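Local coordinates for protein TRAP-type C4-dicarboxylate:H+ symport system substrate-binding component DctP (Shewanella oneidensis, PDB 4MX6) that probably captures succinate and related C4-dicarboxylates in the periplasm and hands them to a TRAP-type membrane symporter, at residues P100-F105 and Q113-P118; E106-R111 and K146-L151; F119-M124 and E332-A337; R129-E134 and L151-N156. One frame throughout, in Å; residues are numbered along the deposited sequence.

In the fold
Contact 1 lies about 7 Å from the centre of the chain and carries Lys104 of the succinate site; the Ser103 side chain is about 7 Å from bound succinate. Contact 4 joins it through an aromatic cluster, Phe115 CZ coming within 3.7 Å of Phe130 CE2 and within 3.8 Å of Tyr153 CE1. Contact 3 backs the same cluster with the C-terminal helix, Ala334 CA lying 3.5 Å from Phe130 CD1. Contact 2 lies apart from contact 3, centres about 22 Å apart, and shares strand 148-158, and Leu151 itself, with contact 4. Further along that strand His155 approaches the binding residue Tyr246, side chains about 7 Å apart.

Contact 1 of 4, residues P100-F105 and Q113-P118; sequences PSLSKF and QVFDLP
Leu102 and Phe115 meet where one methyl branch of the leucine stands on the aromatic ring. CD1 of Leu102 sits 3.6 Å from the centroid of the Phe115 ring and only 11° off its normal, a centred CH-pi contact in which all six ring carbons lie at similar distances. One residue further along each segment the contact turns polar. Ser103 OG gives its proton to Asp116 OD1 at 2.6 Å, meeting the oxygen on its syn side and 17° out of the carboxylate plane. With chi1 at -46°, the hydroxyl lies beside the serine's own backbone N and is carried to the aspartate. Both segments belong to the long loop between helices 86-91 and 124-132 in this periplasmic-binding-protein fold, and the pairing ties two turns of that loop together in the protein interior. The second carboxylate oxygen, Asp116 OD2, is held by Ser183 OG, so bonds to both oxygens limit the group's rotation. Backbone bonding of Leu102 to Asp245 secures the first turn against strand 243-251. Next to Ser103, Lys104 reaches the other way, its NZ bonded to succinate and salt-bridged to Asp83.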
loop_
_atom_site.group_PDB
_atom_site.type_symbol
_atom_site.label_atom_id
_atom_site.label_comp_id
_atom_site.label_asym_id
_atom_site.label_seq_id
_atom_site.Cartn_x
_atom_site.Cartn_y
_atom_site.Cartn_z
ATOM N N PRO A 100 -3.298 -0.843 6.457
ATOM C CA PRO A 100 -2.478 0.234 5.903
ATOM C C PRO A 100 -1.439 -0.274 4.935
ATOM O O PRO A 100 -0.937 -1.398 5.059
ATOM C CB PRO A 100 -1.772 0.824 7.141
ATOM C CG PRO A 100 -2.482 0.232 8.339
ATOM C CD PRO A 100 -2.973 -1.096 7.872
ATOM N N SER A 101 -1.055 0.601 4.018
ATOM C CA SER A 101 0.164 0.407 3.264
ATOM C C SER A 101 1.313 0.046 4.202
ATOM O O SER A 101 1.455 0.618 5.284
ATOM C CB SER A 101 0.519 1.708 2.558
ATOM O OG SER A 101 1.813 1.612 1.993
ATOM N N LEU A 102 2.184 -0.840 3.721
ATOM C CA LEU A 102 3.395 -1.224 4.428
ATOM C C LEU A 102 4.285 -0.013 4.727
ATOM O O LEU A 102 5.140 -0.104 5.600
ATOM C CB LEU A 102 4.150 -2.300 3.630
ATOM C CG LEU A 102 3.371 -3.618 3.508
ATOM C CD1 LEU A 102 3.913 -4.490 2.409
ATOM C CD2 LEU A 102 3.379 -4.382 4.824
ATOM N N SER A 103 4.099 1.086 3.984
ATOM C CA SER A 103 4.855 2.316 4.158
ATOM C C SER A 103 4.483 3.104 5.407
ATOM O O SER A 103 5.168 4.063 5.751
ATOM C CB SER A 103 4.599 3.254 2.974
ATOM O OG SER A 103 4.684 2.582 1.735
ATOM N N LYS A 104 3.395 2.734 6.077
ATOM C CA LYS A 104 2.778 3.617 7.070
ATOM C C LYS A 104 2.950 3.145 8.513
ATOM O O LYS A 104 2.183 3.521 9.395
ATOM C CB LYS A 104 1.286 3.831 6.727
ATOM C CG LYS A 104 1.087 4.623 5.423
ATOM C CD LYS A 104 -0.358 4.719 4.986
ATOM C CE LYS A 104 -0.470 5.434 3.642
ATOM N NZ LYS A 104 -1.840 5.361 3.067
ATOM N N PHE A 105 3.972 2.327 8.755
ATOM C CA PHE A 105 4.172 1.703 10.061
ATOM C C PHE A 105 5.380 2.216 10.850
ATOM O O PHE A 105 5.700 1.652 11.899
ATOM C CB PHE A 105 4.276 0.188 9.884
ATOM C CG PHE A 105 2.960 -0.479 9.556
ATOM C CD1 PHE A 105 2.032 -0.728 10.551
ATOM C CD2 PHE A 105 2.658 -0.882 8.267
ATOM C CE1 PHE A 105 0.827 -1.363 10.269
ATOM C CE2 PHE A 105 1.450 -1.512 7.985
ATOM C CZ PHE A 105 0.549 -1.765 8.992
ATOM N N GLN A 113 10.250 -0.830 6.469
ATOM C CA GLN A 113 10.830 0.115 5.520
ATOM C C GLN A 113 11.412 -0.575 4.294
ATOM O O GLN A 113 11.504 0.027 3.226
ATOM C CB GLN A 113 11.913 0.961 6.204
ATOM C CG GLN A 113 11.335 1.974 7.154
ATOM C CD GLN A 113 12.364 2.917 7.729
ATOM O OE1 GLN A 113 12.135 4.125 7.794
ATOM N NE2 GLN A 113 13.501 2.385 8.160
ATOM N N VAL A 114 11.837 -1.830 4.446
ATOM C CA VAL A 114 12.363 -2.585 3.320
ATOM C C VAL A 114 11.408 -2.554 2.120
ATOM O O VAL A 114 11.849 -2.460 0.978
ATOM C CB VAL A 114 12.721 -4.032 3.728
ATOM C CG1 VAL A 114 11.500 -4.826 4.173
ATOM C CG2 VAL A 114 13.454 -4.733 2.581
ATOM N N PHE A 115 10.108 -2.620 2.383
ATOM C CA PHE A 115 9.134 -2.673 1.308
ATOM C C PHE A 115 9.081 -1.407 0.454
ATOM O O PHE A 115 8.592 -1.454 -0.672
ATOM C CB PHE A 115 7.746 -2.980 1.870
ATOM C CG PHE A 115 7.536 -4.427 2.227
ATOM C CD1 PHE A 115 7.364 -5.380 1.231
ATOM C CD2 PHE A 115 7.471 -4.826 3.559
ATOM C CE1 PHE A 115 7.142 -6.700 1.558
ATOM C CE2 PHE A 115 7.246 -6.151 3.888
ATOM C CZ PHE A 115 7.081 -7.088 2.883
ATOM N N ASP A 116 9.545 -0.280 0.992
ATOM C CA ASP A 116 9.500 0.998 0.292
ATOM C C ASP A 116 10.708 1.238 -0.608
ATOM O O ASP A 116 10.734 2.212 -1.344
ATOM C CB ASP A 116 9.440 2.139 1.304
ATOM C CG ASP A 116 8.066 2.337 1.907
ATOM O OD1 ASP A 116 7.101 1.764 1.368
ATOM O OD2 ASP A 116 7.965 3.087 2.910
ATOM N N LEU A 117 11.739 0.403 -0.515
ATOM C CA LEU A 117 12.975 0.692 -1.253
ATOM C C LEU A 117 12.728 0.699 -2.768
ATOM O O LEU A 117 12.126 -0.228 -3.315
ATOM C CB LEU A 117 14.081 -0.297 -0.881
ATOM C CG LEU A 117 14.584 -0.191 0.563
ATOM C CD1 LEU A 117 15.604 -1.271 0.848
ATOM C CD2 LEU A 117 15.181 1.179 0.860
ATOM N N PRO A 118 13.197 1.746 -3.455
ATOM C CA PRO A 118 12.866 1.859 -4.876
ATOM C C PRO A 118 13.562 0.806 -5.735
ATOM O O PRO A 118 14.765 0.579 -5.601
ATOM C CB PRO A 118 13.331 3.275 -5.226
ATOM C CG PRO A 118 14.334 3.636 -4.137
ATOM C CD PRO A 118 13.827 2.968 -2.920
#

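Contact 2 of 4, residues E106-R111 and K146-L151; sequences ERYTKR and KGIVGL
Tyr108 presents one face of its ring to Ile148, while Lys146 approaches the ring obliquely. The Ile148 and Tyr108 side chains cross at about a right angle, and Ile148 CD1 lies 3.9 Å from the centroid of the Tyr108 ring, 15° off the normal. It is shifted toward the CB end of the ring, with Tyr108 CG its nearest atom at 3.7 Å. On the opposite face lies the aliphatic Arg107 CG, so the ring is held between a chain neighbour and a strand residue.

Lys146 can be followed outward from its backbone. Its CB comes to 4.1 Å from Tyr108 CD1; CG then passes near the carbonyl oxygen of Tyr108. Lys146 stands just ahead of strand 148-158, which pairs antiparallel with strand 243-251, and the contact lays the loop carrying Tyr108 against the start of this two-stranded sheet. Bends at chi2 (-78°) and chi4 (-57°) curl the rest of the lysine round the tyrosine carbonyl, bringing CE to 3.7 Å from Tyr108 O. At the tip, a water bridges the two segments: it donates to Tyr108 O at 2.7 Å and accepts from Lys146 NZ at 2.9 Å. Behind the apolar half, Leu91 of helix 86-91 touches both Tyr108 and Ile148. Just past Tyr108, Thr109 OG1 accepts from Arg111 N at 3.0 Å in an ST turn that shapes the loop.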
loop_
_atom_site.group_PDB
_atom_site.type_symbol
_atom_site.label_atom_id
_atom_site.label_comp_id
_atom_site.label_asym_id
_atom_site.label_seq_id
_atom_site.Cartn_x
_atom_site.Cartn_y
_atom_site.Cartn_z
ATOM N N GLU A 106 6.037 3.276 10.385
ATOM C CA GLU A 106 7.300 3.717 10.986
ATOM C C GLU A 106 7.214 4.106 12.460
ATOM O O GLU A 106 8.223 4.081 13.163
ATOM C CB GLU A 106 7.934 4.863 10.181
ATOM C CG GLU A 106 8.471 4.383 8.840
ATOM C CD GLU A 106 9.057 5.483 7.950
ATOM O OE1 GLU A 106 8.920 6.676 8.298
ATOM O OE2 GLU A 106 9.646 5.147 6.880
ATOM N N ARG A 107 6.041 4.501 12.934
ATOM C CA ARG A 107 5.921 4.825 14.345
ATOM C C ARG A 107 6.008 3.588 15.225
ATOM O O ARG A 107 6.237 3.706 16.422
ATOM C CB ARG A 107 4.621 5.549 14.653
ATOM C CG ARG A 107 4.540 5.903 16.127
ATOM C CD ARG A 107 3.407 6.831 16.429
ATOM N NE ARG A 107 2.147 6.247 16.009
ATOM C CZ ARG A 107 1.002 6.911 15.940
ATOM N NH1 ARG A 107 0.961 8.198 16.263
ATOM N NH2 ARG A 107 -0.099 6.286 15.540
ATOM N N TYR A 108 5.818 2.413 14.634
ATOM C CA TYR A 108 5.745 1.164 15.396
ATOM C C TYR A 108 6.906 0.200 15.129
ATOM O O TYR A 108 7.266 -0.587 16.000
ATOM C CB TYR A 108 4.388 0.486 15.159
ATOM C CG TYR A 108 3.249 1.361 15.609
ATOM C CD1 TYR A 108 2.889 1.429 16.946
ATOM C CD2 TYR A 108 2.552 2.145 14.708
ATOM C CE1 TYR A 108 1.864 2.256 17.369
ATOM C CE2 TYR A 108 1.532 2.969 15.118
ATOM C CZ TYR A 108 1.184 3.022 16.447
ATOM O OH TYR A 108 0.151 3.854 16.844
ATOM N N THR A 109 7.484 0.265 13.933
ATOM C CA THR A 109 8.686 -0.507 13.607
ATOM C C THR A 109 9.404 0.172 12.455
ATOM O O THR A 109 8.767 0.861 11.667
ATOM C CB THR A 109 8.372 -1.978 13.209
ATOM O OG1 THR A 109 9.591 -2.677 12.945
ATOM C CG2 THR A 109 7.495 -2.067 11.967
ATOM N N LYS A 110 10.719 -0.027 12.358
ATOM C CA LYS A 110 11.475 0.423 11.193
ATOM C C LYS A 110 11.722 -0.727 10.215
ATOM O O LYS A 110 12.285 -0.535 9.141
ATOM C CB LYS A 110 12.815 1.015 11.625
ATOM C CG LYS A 110 12.695 2.191 12.570
ATOM C CD LYS A 110 12.015 3.383 11.925
ATOM C CE LYS A 110 11.963 4.535 12.910
ATOM N NZ LYS A 110 11.853 5.842 12.236
ATOM N N ARG A 111 11.308 -1.931 10.583
ATOM C CA ARG A 111 11.644 -3.100 9.782
ATOM C C ARG A 111 10.887 -3.165 8.452
ATOM O O ARG A 111 11.418 -3.686 7.455
ATOM C CB ARG A 111 11.409 -4.373 10.591
ATOM C CG ARG A 111 12.422 -4.553 11.724
ATOM C CD ARG A 111 12.038 -5.693 12.663
ATOM N NE ARG A 111 11.934 -6.969 11.960
ATOM C CZ ARG A 111 11.431 -8.079 12.487
ATOM N NH1 ARG A 111 10.951 -8.068 13.718
ATOM N NH2 ARG A 111 11.368 -9.192 11.765
ATOM N N LYS A 146 4.118 -3.953 20.452
ATOM C CA LYS A 146 3.464 -2.645 20.448
ATOM C C LYS A 146 1.949 -2.808 20.435
ATOM O O LYS A 146 1.215 -1.823 20.368
ATOM C CB LYS A 146 3.867 -1.848 19.206
ATOM C CG LYS A 146 5.329 -1.485 19.107
ATOM C CD LYS A 146 5.654 -0.311 19.992
ATOM C CE LYS A 146 6.983 0.289 19.609
ATOM N NZ LYS A 146 8.047 -0.734 19.685
ATOM N N GLY A 147 1.482 -4.054 20.450
ATOM C CA GLY A 147 0.058 -4.323 20.481
ATOM C C GLY A 147 -0.594 -4.534 19.127
ATOM O O GLY A 147 -1.818 -4.639 19.061
ATOM N N ILE A 148 0.199 -4.593 18.058
ATOM C CA ILE A 148 -0.335 -4.765 16.706
ATOM C C ILE A 148 -0.040 -6.168 16.203
ATOM O O ILE A 148 1.122 -6.585 16.185
ATOM C CB ILE A 148 0.253 -3.733 15.739
ATOM C CG1 ILE A 148 -0.130 -2.312 16.177
ATOM C CG2 ILE A 148 -0.221 -3.999 14.310
ATOM C CD1 ILE A 148 0.544 -1.221 15.367
ATOM N N VAL A 149 -1.092 -6.882 15.809
ATOM C CA VAL A 149 -0.998 -8.254 15.332
ATOM C C VAL A 149 -1.108 -8.264 13.814
ATOM O O VAL A 149 -2.092 -7.790 13.255
ATOM C CB VAL A 149 -2.140 -9.127 15.917
ATOM C CG1 VAL A 149 -2.090 -10.548 15.350
ATOM C CG2 VAL A 149 -2.080 -9.160 17.433
ATOM N N GLY A 150 -0.082 -8.779 13.151
ATOM C CA GLY A 150 -0.098 -8.905 11.703
ATOM C C GLY A 150 -0.760 -10.188 11.263
ATOM O O GLY A 150 -0.311 -11.280 11.611
ATOM N N LEU A 151 -1.813 -10.057 10.467
ATOM C CA LEU A 151 -2.627 -11.202 10.081
ATOM C C LEU A 151 -2.388 -11.689 8.659
ATOM O O LEU A 151 -2.644 -12.848 8.366
ATOM C CB LEU A 151 -4.107 -10.872 10.299
ATOM C CG LEU A 151 -4.464 -10.658 11.769
ATOM C CD1 LEU A 151 -5.910 -10.235 11.905
ATOM C CD2 LEU A 151 -4.200 -11.933 12.561
HETATM O O HOH W 1 9.221 -1.921 17.371
#

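Contact 3 of 4, residues F119-M124 and E332-A337; sequences FLFNDM and EAAVAA
Leu120 and Phe121 close round the methyl of Ala334, packing the loop ahead of helix 124-132 onto helix 328-337, the last helix of this periplasmic-binding-protein fold. The contact is wholly apolar. Leu120 points its CG anti to the backbone N (chi1 180°), which swings the forked end of the side chain over to the helix. Both branches of Leu120 touch Ala334 CB, CD2 the closer at 3.6 Å, and CD1 of Leu120 also meets Val335 CG2 at 3.8 Å. The leucine and valine side chains cross at about a right angle, with Val335 meeting the fork by a single methyl although its CB points away from the loop.

Phe121 comes to the same alanine with the far end of its ring. CE1 of Phe121 is 3.7 Å from Ala334 CB, and CZ lies only slightly further off; the approach is oblique to the ring. Leu120 CG stands over the centre of one face of the Phe121 ring, 4.1 Å above its plane, so the two loop side chains pack on each other as well as on the helix. Phe130 of helix 124-132 also touches Ala334, and Trp319 of helix 305-326 borders Leu120, which places the alanine at a junction of helices. Asn338, the residue after Ala337, fastens the seam: OD1 accepts from Asn122 N, and ND2 donates to Leu120 O and to Val335 O.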
loop_
_atom_site.group_PDB
_atom_site.type_symbol
_atom_site.label_atom_id
_atom_site.label_comp_id
_atom_site.label_asym_id
_atom_site.label_seq_id
_atom_site.Cartn_x
_atom_site.Cartn_y
_atom_site.Cartn_z
ATOM N N PHE A 119 12.789 0.176 -6.605
ATOM C CA PHE A 119 13.254 -0.848 -7.534
ATOM C C PHE A 119 13.817 -2.096 -6.829
ATOM O O PHE A 119 14.548 -2.881 -7.430
ATOM C CB PHE A 119 14.274 -0.277 -8.532
ATOM C CG PHE A 119 13.705 0.796 -9.428
ATOM C CD1 PHE A 119 12.896 0.467 -10.497
ATOM C CD2 PHE A 119 13.986 2.130 -9.197
ATOM C CE1 PHE A 119 12.377 1.463 -11.317
ATOM C CE2 PHE A 119 13.463 3.115 -10.014
ATOM C CZ PHE A 119 12.665 2.776 -11.074
ATOM N N LEU A 120 13.436 -2.323 -5.579
ATOM C CA LEU A 120 13.859 -3.537 -4.889
ATOM C C LEU A 120 13.257 -4.792 -5.527
ATOM O O LEU A 120 13.960 -5.781 -5.759
ATOM C CB LEU A 120 13.494 -3.452 -3.410
ATOM C CG LEU A 120 13.875 -4.662 -2.552
ATOM C CD1 LEU A 120 15.370 -4.970 -2.618
ATOM C CD2 LEU A 120 13.427 -4.402 -1.115
ATOM N N PHE A 121 11.948 -4.756 -5.757
ATOM C CA PHE A 121 11.233 -5.878 -6.346
ATOM C C PHE A 121 10.931 -5.611 -7.812
ATOM O O PHE A 121 10.453 -4.534 -8.180
ATOM C CB PHE A 121 9.916 -6.104 -5.609
ATOM C CG PHE A 121 10.091 -6.366 -4.146
ATOM C CD1 PHE A 121 10.590 -7.577 -3.693
ATOM C CD2 PHE A 121 9.763 -5.401 -3.211
ATOM C CE1 PHE A 121 10.754 -7.819 -2.332
ATOM C CE2 PHE A 121 9.932 -5.652 -1.851
ATOM C CZ PHE A 121 10.438 -6.860 -1.429
ATOM N N ASN A 122 11.212 -6.589 -8.661
ATOM C CA ASN A 122 10.972 -6.423 -10.090
ATOM C C ASN A 122 9.482 -6.323 -10.391
ATOM O O ASN A 122 9.045 -5.554 -11.267
ATOM C CB ASN A 122 11.525 -7.609 -10.884
ATOM C CG ASN A 122 13.041 -7.659 -10.903
ATOM O OD1 ASN A 122 13.710 -6.684 -10.568
ATOM N ND2 ASN A 122 13.591 -8.801 -11.314
ATOM N N ASP A 123 8.705 -7.117 -9.669
ATOM C CA ASP A 123 7.295 -7.278 -9.968
ATOM C C ASP A 123 6.594 -7.918 -8.771
ATOM O O ASP A 123 7.234 -8.227 -7.756
ATOM C CB ASP A 123 7.093 -8.105 -11.247
ATOM C CG ASP A 123 7.771 -9.445 -11.189
ATOM O OD1 ASP A 123 7.856 -10.039 -10.096
ATOM O OD2 ASP A 123 8.229 -9.913 -12.263
ATOM N N MET A 124 5.290 -8.123 -8.901
ATOM C CA MET A 124 4.476 -8.609 -7.793
ATOM C C MET A 124 4.759 -10.062 -7.432
ATOM O O MET A 124 4.516 -10.483 -6.308
ATOM C CB MET A 124 2.997 -8.419 -8.099
ATOM C CG MET A 124 2.600 -6.962 -8.195
ATOM S SD MET A 124 2.934 -6.077 -6.685
ATOM C CE MET A 124 1.694 -6.797 -5.646
ATOM N N GLU A 332 19.063 -8.376 1.198
ATOM C CA GLU A 332 19.579 -9.466 0.372
ATOM C C GLU A 332 18.536 -10.554 0.137
ATOM O O GLU A 332 18.464 -11.130 -0.950
ATOM C CB GLU A 332 20.851 -10.047 0.979
ATOM C CG GLU A 332 22.033 -9.135 0.758
ATOM C CD GLU A 332 23.320 -9.658 1.346
ATOM O OE1 GLU A 332 23.285 -10.653 2.095
ATOM O OE2 GLU A 332 24.382 -9.072 1.047
ATOM N N ALA A 333 17.715 -10.828 1.140
ATOM C CA ALA A 333 16.624 -11.781 0.972
ATOM C C ALA A 333 15.605 -11.266 -0.045
ATOM O O ALA A 333 15.095 -12.038 -0.856
ATOM C CB ALA A 333 15.949 -12.084 2.310
ATOM N N ALA A 334 15.319 -9.969 -0.016
ATOM C CA ALA A 334 14.394 -9.384 -0.971
ATOM C C ALA A 334 14.982 -9.424 -2.381
ATOM O O ALA A 334 14.294 -9.767 -3.345
ATOM C CB ALA A 334 14.049 -7.953 -0.575
ATOM N N VAL A 335 16.250 -9.041 -2.518
ATOM C CA VAL A 335 16.896 -9.047 -3.825
ATOM C C VAL A 335 16.820 -10.449 -4.418
ATOM O O VAL A 335 16.507 -10.625 -5.601
ATOM C CB VAL A 335 18.372 -8.567 -3.743
ATOM C CG1 VAL A 335 19.125 -8.831 -5.038
ATOM C CG2 VAL A 335 18.428 -7.078 -3.400
ATOM N N ALA A 336 17.118 -11.451 -3.598
ATOM C CA ALA A 336 17.144 -12.833 -4.061
ATOM C C ALA A 336 15.759 -13.336 -4.458
ATOM O O ALA A 336 15.652 -14.251 -5.278
ATOM C CB ALA A 336 17.768 -13.736 -3.004
ATOM N N ALA A 337 14.705 -12.737 -3.905
ATOM C CA ALA A 337 13.341 -13.104 -4.280
ATOM C C ALA A 337 13.020 -12.796 -5.750
ATOM O O ALA A 337 12.064 -13.341 -6.305
ATOM C CB ALA A 337 12.333 -12.426 -3.348
#

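Contact 4 of 4, residues R129-E134 and L151-N156; sequences RFQQGE and LGYLHN
Gln131 lies flat over Tyr153, and most of the contact is this stacking. CG of Gln131 stands 3.6 Å from the ring centroid of Tyr153 and 8° off its normal, a CH-pi contact over the middle of the face. The stack runs on to either end of the glutamine side chain: CB meets Tyr153 CD2 at 3.6 Å, and the amide NE2 comes to 3.6 Å from Tyr153 CD1. Amide and phenol ring planes are nearly parallel. Beyond CG the chain is extended (chi2 168°), and this carries the amide along the ring toward the strand.

The polar contact is a bond from His155 NE2 to Gln131 OE1, 3.1 Å long and bent, with an N-H...O angle of 138°. The amide and imidazole planes are nearly coplanar in direction, but the glutamine oxygen, though at the edge of the histidine, sits somewhat out of the ring plane. The amide's other end, NE2, bonds to Asp245 OD2, so partners on both sides fix which way round the amide lies. Tyr153 OH is in turn anchored by the carbonyl oxygen of Gly136.

On strand 148-158, Leu151 and Gly152 form a classic beta bulge opposite Val248, immediately before Tyr153. Through Gln131 lying over Tyr153, helix 124-132 packs on the two-stranded sheet 148-158/243-251, with Leu139 of helix 134-139 against Tyr153 and Ala281 of the long helix 260-295 against His155.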
loop_
_atom_site.group_PDB
_atom_site.type_symbol
_atom_site.label_atom_id
_atom_site.label_comp_id
_atom_site.label_asym_id
_atom_site.label_seq_id
_atom_site.Cartn_x
_atom_site.Cartn_y
_atom_site.Cartn_z
ATOM N N ARG A 129 6.856 -13.663 -3.208
ATOM C CA ARG A 129 7.834 -14.633 -2.730
ATOM C C ARG A 129 8.511 -14.135 -1.455
ATOM O O ARG A 129 8.696 -14.893 -0.493
ATOM C CB ARG A 129 8.879 -14.939 -3.806
ATOM C CG ARG A 129 8.433 -15.963 -4.832
ATOM C CD ARG A 129 9.573 -16.362 -5.760
ATOM N NE ARG A 129 9.545 -15.604 -7.008
ATOM C CZ ARG A 129 8.655 -15.808 -7.978
ATOM N NH1 ARG A 129 7.716 -16.734 -7.840
ATOM N NH2 ARG A 129 8.695 -15.083 -9.086
ATOM N N PHE A 130 8.888 -12.862 -1.436
ATOM C CA PHE A 130 9.518 -12.301 -0.243
ATOM C C PHE A 130 8.555 -12.352 0.950
ATOM O O PHE A 130 8.919 -12.773 2.040
ATOM C CB PHE A 130 9.993 -10.878 -0.490
ATOM C CG PHE A 130 10.572 -10.224 0.725
ATOM C CD1 PHE A 130 11.834 -10.560 1.185
ATOM C CD2 PHE A 130 9.845 -9.282 1.431
ATOM C CE1 PHE A 130 12.361 -9.944 2.315
ATOM C CE2 PHE A 130 10.361 -8.682 2.567
ATOM C CZ PHE A 130 11.621 -9.005 3.006
ATOM N N GLN A 131 7.314 -11.939 0.733
ATOM C CA GLN A 131 6.311 -11.955 1.795
ATOM C C GLN A 131 6.071 -13.339 2.382
ATOM O O GLN A 131 5.854 -13.471 3.583
ATOM C CB GLN A 131 4.991 -11.388 1.286
ATOM C CG GLN A 131 5.018 -9.864 1.170
ATOM C CD GLN A 131 3.840 -9.306 0.393
ATOM O OE1 GLN A 131 3.075 -10.039 -0.243
ATOM N NE2 GLN A 131 3.699 -7.993 0.419
ATOM N N GLN A 132 6.078 -14.365 1.528
ATOM C CA GLN A 132 5.784 -15.732 1.953
ATOM C C GLN A 132 7.010 -16.469 2.483
ATOM O O GLN A 132 6.872 -17.534 3.084
ATOM C CB GLN A 132 5.145 -16.520 0.805
ATOM C CG GLN A 132 3.761 -15.985 0.419
ATOM C CD GLN A 132 2.812 -15.930 1.605
ATOM O OE1 GLN A 132 2.610 -16.922 2.273
ATOM N NE2 GLN A 132 2.234 -14.765 1.868
ATOM N N GLY A 133 8.196 -15.914 2.258
ATOM C CA GLY A 133 9.425 -16.465 2.808
ATOM C C GLY A 133 9.583 -16.132 4.278
ATOM O O GLY A 133 8.766 -15.452 4.886
ATOM N N GLU A 134 10.679 -16.608 4.852
ATOM C CA GLU A 134 10.868 -16.518 6.282
ATOM C C GLU A 134 10.983 -15.069 6.757
ATOM O O GLU A 134 10.410 -14.707 7.800
ATOM C CB GLU A 134 12.109 -17.310 6.679
ATOM C CG GLU A 134 12.387 -17.312 8.160
ATOM C CD GLU A 134 11.279 -17.955 8.984
ATOM O OE1 GLU A 134 10.507 -18.797 8.458
ATOM O OE2 GLU A 134 11.176 -17.597 10.173
ATOM N N LEU A 151 -1.813 -10.057 10.467
ATOM C CA LEU A 151 -2.627 -11.202 10.081
ATOM C C LEU A 151 -2.388 -11.689 8.659
ATOM O O LEU A 151 -2.644 -12.848 8.366
ATOM C CB LEU A 151 -4.107 -10.872 10.299
ATOM C CG LEU A 151 -4.464 -10.658 11.769
ATOM C CD1 LEU A 151 -5.910 -10.235 11.905
ATOM C CD2 LEU A 151 -4.200 -11.933 12.561
ATOM N N GLY A 152 -1.886 -10.834 7.782
ATOM C CA GLY A 152 -1.586 -11.242 6.427
ATOM C C GLY A 152 -1.169 -10.048 5.589
ATOM O O GLY A 152 -1.286 -8.902 6.019
ATOM N N TYR A 153 -0.670 -10.342 4.396
ATOM C CA TYR A 153 -0.336 -9.348 3.388
ATOM C C TYR A 153 -1.451 -9.324 2.346
ATOM O O TYR A 153 -1.941 -10.374 1.918
ATOM C CB TYR A 153 0.973 -9.697 2.695
ATOM C CG TYR A 153 2.206 -9.553 3.559
ATOM C CD1 TYR A 153 2.723 -8.300 3.850
ATOM C CD2 TYR A 153 2.875 -10.667 4.052
ATOM C CE1 TYR A 153 3.870 -8.157 4.601
ATOM C CE2 TYR A 153 4.020 -10.529 4.826
ATOM C CZ TYR A 153 4.508 -9.273 5.098
ATOM O OH TYR A 153 5.655 -9.085 5.839
ATOM N N LEU A 154 -1.810 -8.130 1.890
ATOM C CA LEU A 154 -2.787 -7.954 0.826
ATOM C C LEU A 154 -2.134 -7.099 -0.258
ATOM O O LEU A 154 -1.574 -6.044 0.036
ATOM C CB LEU A 154 -4.050 -7.283 1.374
ATOM C CG LEU A 154 -5.093 -6.872 0.343
ATOM C CD1 LEU A 154 -5.701 -8.076 -0.361
ATOM C CD2 LEU A 154 -6.189 -6.048 1.010
ATOM N N HIS A 155 -2.214 -7.557 -1.496
ATOM C CA HIS A 155 -1.606 -6.819 -2.597
ATOM C C HIS A 155 -2.424 -5.637 -3.088
ATOM O O HIS A 155 -3.659 -5.656 -3.066
ATOM C CB HIS A 155 -1.380 -7.749 -3.790
ATOM C CG HIS A 155 -0.444 -8.868 -3.483
ATOM N ND1 HIS A 155 -0.592 -10.168 -3.910
ATOM C CD2 HIS A 155 0.695 -8.843 -2.758
ATOM C CE1 HIS A 155 0.421 -10.890 -3.449
ATOM N NE2 HIS A 155 1.208 -10.103 -2.741
ATOM N N ASN A 156 -1.715 -4.631 -3.605
ATOM C CA ASN A 156 -2.316 -3.674 -4.521
ATOM C C ASN A 156 -1.594 -3.769 -5.866
ATOM O O ASN A 156 -2.137 -4.347 -6.810
ATOM C CB ASN A 156 -2.372 -2.261 -3.953
ATOM C CG ASN A 156 -3.224 -1.349 -4.812
ATOM O OD1 ASN A 156 -3.198 -1.442 -6.050
ATOM N ND2 ASN A 156 -4.009 -0.496 -4.180
#